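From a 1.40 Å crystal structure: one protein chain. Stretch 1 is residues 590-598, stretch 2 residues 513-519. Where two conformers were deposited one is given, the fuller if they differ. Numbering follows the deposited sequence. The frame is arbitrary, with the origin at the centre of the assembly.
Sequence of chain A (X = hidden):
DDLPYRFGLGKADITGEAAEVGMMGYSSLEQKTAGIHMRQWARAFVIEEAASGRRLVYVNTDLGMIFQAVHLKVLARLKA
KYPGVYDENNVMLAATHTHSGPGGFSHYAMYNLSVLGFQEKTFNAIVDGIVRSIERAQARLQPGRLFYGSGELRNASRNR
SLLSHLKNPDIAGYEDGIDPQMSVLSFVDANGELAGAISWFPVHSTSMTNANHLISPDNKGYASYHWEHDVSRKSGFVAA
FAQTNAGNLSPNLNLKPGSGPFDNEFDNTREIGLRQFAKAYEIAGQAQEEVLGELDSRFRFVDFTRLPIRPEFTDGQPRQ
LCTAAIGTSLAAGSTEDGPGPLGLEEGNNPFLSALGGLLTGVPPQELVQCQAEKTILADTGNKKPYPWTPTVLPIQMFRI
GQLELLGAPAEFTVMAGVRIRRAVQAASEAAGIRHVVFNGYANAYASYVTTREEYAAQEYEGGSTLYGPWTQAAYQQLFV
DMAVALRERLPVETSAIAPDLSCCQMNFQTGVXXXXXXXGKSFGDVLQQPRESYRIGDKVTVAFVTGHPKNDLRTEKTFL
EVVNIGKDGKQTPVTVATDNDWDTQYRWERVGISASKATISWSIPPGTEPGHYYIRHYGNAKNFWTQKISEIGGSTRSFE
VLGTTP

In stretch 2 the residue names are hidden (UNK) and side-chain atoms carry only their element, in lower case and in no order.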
# COMPACT_ATOMS: atom_id res chain seq x y z
N ARG A 590 0.10 13.30 -23.76
CA ARG A 590 -0.81 14.03 -24.64
C ARG A 590 -0.02 14.64 -25.79
O ARG A 590 1.07 15.19 -25.60
CB ARG A 590 -1.46 15.14 -23.82
CG ARG A 590 -2.32 16.11 -24.63
CD ARG A 590 -3.46 15.37 -25.34
NE ARG A 590 -4.47 14.88 -24.40
CZ ARG A 590 -5.32 13.88 -24.65
NH1 ARG A 590 -6.23 13.54 -23.74
NH2 ARG A 590 -5.26 13.20 -25.80
N VAL A 591 -0.58 14.52 -27.00
CA VAL A 591 0.01 15.14 -28.19
C VAL A 591 -1.08 15.98 -28.85
O VAL A 591 -2.13 15.46 -29.23
CB VAL A 591 0.59 14.09 -29.16
CG1 VAL A 591 1.09 14.78 -30.46
CG2 VAL A 591 1.73 13.26 -28.49
N GLY A 592 -0.84 17.29 -28.93
CA GLY A 592 -1.87 18.21 -29.43
C GLY A 592 -3.10 18.18 -28.55
O GLY A 592 -3.00 18.01 -27.34
N ILE A 593 -4.28 18.32 -29.16
CA ILE A 593 -5.54 18.35 -28.41
C ILE A 593 -6.06 16.98 -27.97
O ILE A 593 -6.46 16.82 -26.83
CB ILE A 593 -6.65 19.15 -29.18
CG1 ILE A 593 -6.16 20.57 -29.48
CG2 ILE A 593 -7.98 19.15 -28.40
CD1 ILE A 593 -5.79 21.43 -28.24
N SER A 594 -6.05 16.01 -28.88
CA SER A 594 -6.75 14.75 -28.62
C SER A 594 -5.96 13.52 -28.98
O SER A 594 -6.46 12.41 -28.85
CB SER A 594 -8.11 14.72 -29.34
OG SER A 594 -7.91 14.84 -30.73
N ALA A 595 -4.72 13.70 -29.42
CA ALA A 595 -3.88 12.55 -29.75
C ALA A 595 -2.98 12.21 -28.56
O ALA A 595 -2.92 12.94 -27.58
CB ALA A 595 -3.02 12.83 -31.00
N SER A 596 -2.28 11.10 -28.65
CA SER A 596 -1.36 10.72 -27.57
C SER A 596 -0.37 9.65 -28.03
O SER A 596 -0.60 8.95 -29.02
CB SER A 596 -2.14 10.24 -26.33
OG SER A 596 -2.98 9.14 -26.61
N LYS A 597 0.72 9.53 -27.28
CA LYS A 597 1.71 8.53 -27.61
C LYS A 597 2.06 7.69 -26.40
O LYS A 597 2.08 8.17 -25.25
CB LYS A 597 2.96 9.17 -28.22
CG LYS A 597 3.74 10.03 -27.28
CD LYS A 597 5.01 10.57 -27.94
CE LYS A 597 5.88 11.25 -26.92
NZ LYS A 597 7.19 11.64 -27.50
N ALA A 598 2.28 6.41 -26.68
CA ALA A 598 2.72 5.45 -25.67
C ALA A 598 4.19 5.19 -25.95
O ALA A 598 4.52 4.71 -27.01
CB ALA A 598 1.94 4.18 -25.79
N UNK A 513 -12.30 13.32 -22.93
CA UNK A 513 -13.27 13.87 -23.89
C UNK A 513 -13.36 12.93 -25.09
O UNK A 513 -14.45 12.45 -25.45
c UNK A 513 -12.84 15.29 -24.35
c UNK A 513 -13.76 15.83 -25.46
c UNK A 513 -12.79 16.25 -23.16
N UNK A 514 -12.21 12.62 -25.69
CA UNK A 514 -12.14 11.72 -26.83
C UNK A 514 -10.68 11.56 -27.25
O UNK A 514 -9.80 12.35 -26.82
c UNK A 514 -12.96 12.27 -28.00
N UNK A 515 -10.43 10.51 -28.03
CA UNK A 515 -9.12 10.28 -28.63
C UNK A 515 -9.21 10.34 -30.15
O UNK A 515 -10.18 9.87 -30.74
c UNK A 515 -8.50 8.64 -26.80
c UNK A 515 -8.61 8.88 -28.29
o UNK A 515 -7.53 9.14 -26.19
o UNK A 515 -9.37 7.95 -26.24
N UNK A 516 -8.15 10.85 -30.76
CA UNK A 516 -7.94 10.76 -32.19
C UNK A 516 -6.51 10.29 -32.42
O UNK A 516 -5.62 10.60 -31.60
c UNK A 516 -8.10 12.13 -32.83
o UNK A 516 -9.77 13.62 -32.06
c UNK A 516 -9.53 12.63 -32.78
o UNK A 516 -10.39 12.02 -33.46
N UNK A 517 -6.27 9.57 -33.53
CA UNK A 517 -4.90 9.21 -33.86
C UNK A 517 -4.13 10.45 -34.31
O UNK A 517 -4.72 11.52 -34.54
c UNK A 517 -7.24 9.12 -34.55
c UNK A 517 -6.52 8.07 -35.28
c UNK A 517 -5.04 8.22 -35.03
N UNK A 518 -2.80 10.33 -34.41
CA UNK A 518 -2.00 11.39 -35.02
C UNK A 518 -2.57 11.60 -36.42
O UNK A 518 -2.96 10.65 -37.09
c UNK A 518 -0.56 10.94 -35.18
c UNK A 518 0.38 11.08 -33.99
c UNK A 518 2.57 11.66 -33.14
c UNK A 518 2.17 11.28 -31.87
c UNK A 518 0.00 10.69 -32.70
o UNK A 518 3.08 11.38 -30.84
c UNK A 518 1.67 11.55 -34.19
c UNK A 518 0.90 10.79 -31.63
N UNK A 519 -2.57 12.86 -36.85
CA UNK A 519 -2.92 13.23 -38.21
C UNK A 519 -2.15 12.37 -39.20
O UNK A 519 -0.92 12.20 -39.11
c UNK A 519 -3.66 15.56 -37.55
c UNK A 519 -2.69 14.75 -38.41
c UNK A 519 -2.83 15.15 -39.87
c UNK A 519 -5.14 15.27 -37.83
O HOH W 1 -7.72 11.61 -25.15
O HOH W 2 -8.99 15.52 -25.77
O HOH W 3 -5.37 10.29 -27.39
O HOH W 4 -3.23 9.34 -30.70

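Position 513 carries three side-chain carbons, the first bearing the other two, and none of them touches stretch 1. This fork at CB, with no further atoms, identifies Val-513. Its CA-to-CB bond points toward stretch 1, yet the side chain makes no contact with it.

At position 514 a single carbon follows CA, its bond from CA pointing sideways, and it is the backbone carbonyl that meets stretch 1: O of 514 lies 3.9 Å from CB of Ser-594. One side-chain carbon makes the residue Ala-514. The same O of Ala-514 accepts a hydrogen bond of 2.8 Å from water 1, which in turn accepts one of 2.8 Å from NH1 of Arg-590.

Position 515 has two side-chain carbons, the second carrying two oxygens. Its CA-to-CB bond points away from stretch 1, but the end of the side chain comes nearer and is joined to that stretch through water. A carbon bonded directly to CB and carrying two oxygens is a carboxylate, and the residue is Asp-515. OD1 of Asp-515 accepts hydrogen bonds of 2.7 Å from water 1 and of 2.7 Å from water 3; the latter also donates to O of Ser-594 at 2.8 Å and accepts from OG of Ser-596 at 2.8 Å. Both carboxylate oxygens have further partners elsewhere in the structure.

The side chain at position 516 has the same composition, two carbons and two oxygens on the second. Here the carboxylate reaches stretch 1 directly: one of its two oxygens accepts a short 2.6 Å hydrogen bond from OG of Ser-594. The residue is Asp-516, and the accepting atom is OD1. The backbone reinforces this, with N of Asp-516 donating to O of Ser-594 at 3.0 Å and a nearly straight angle of 167°.

Three carbons at position 517 close a ring onto the backbone nitrogen. The CA-to-CB bond points away from stretch 1, whereas the backbone O of 517 lies 4.1 Å from CB of Ala-595. The closed ring defines Pro-517.

Position 518 shows one carbon followed by a six-carbon ring bearing an oxygen, with Val-591, Ala-595 and Lys-597 beside the ring and O of Ser-596 at its edge. This phenol is Tyr-518. It has the largest covered area of either stretch. CG1 of Val-591 lies 3.9 Å from CZ of Tyr-518, CB of Ala-595 4.1 Å from CD2 of Tyr-518, and CB of Lys-597 3.4 Å from OH of Tyr-518. O of Ser-596 is 3.5 Å from CE2 of Tyr-518.

Four carbons at position 519, forked at the first and with one arm two carbons long, do not touch stretch 1; they give Ile-519.

The contact therefore combines a polar centre with an apolar flank. Ser-594 binds Asp-516 through both backbone and side chain, and CA-H...O contacts from CA of Asp-515 to O of Ser-594 (3.4 Å) and from CA of Ala-595 to O of Asp-516 (3.2 Å) accompany this close backbone approach. Tyr-518 packs against Val-591 and Ala-595, while ordered waters link Asp-515 to Arg-590 and Ser-596.

Stretch 2 (513-519) VADDPYI
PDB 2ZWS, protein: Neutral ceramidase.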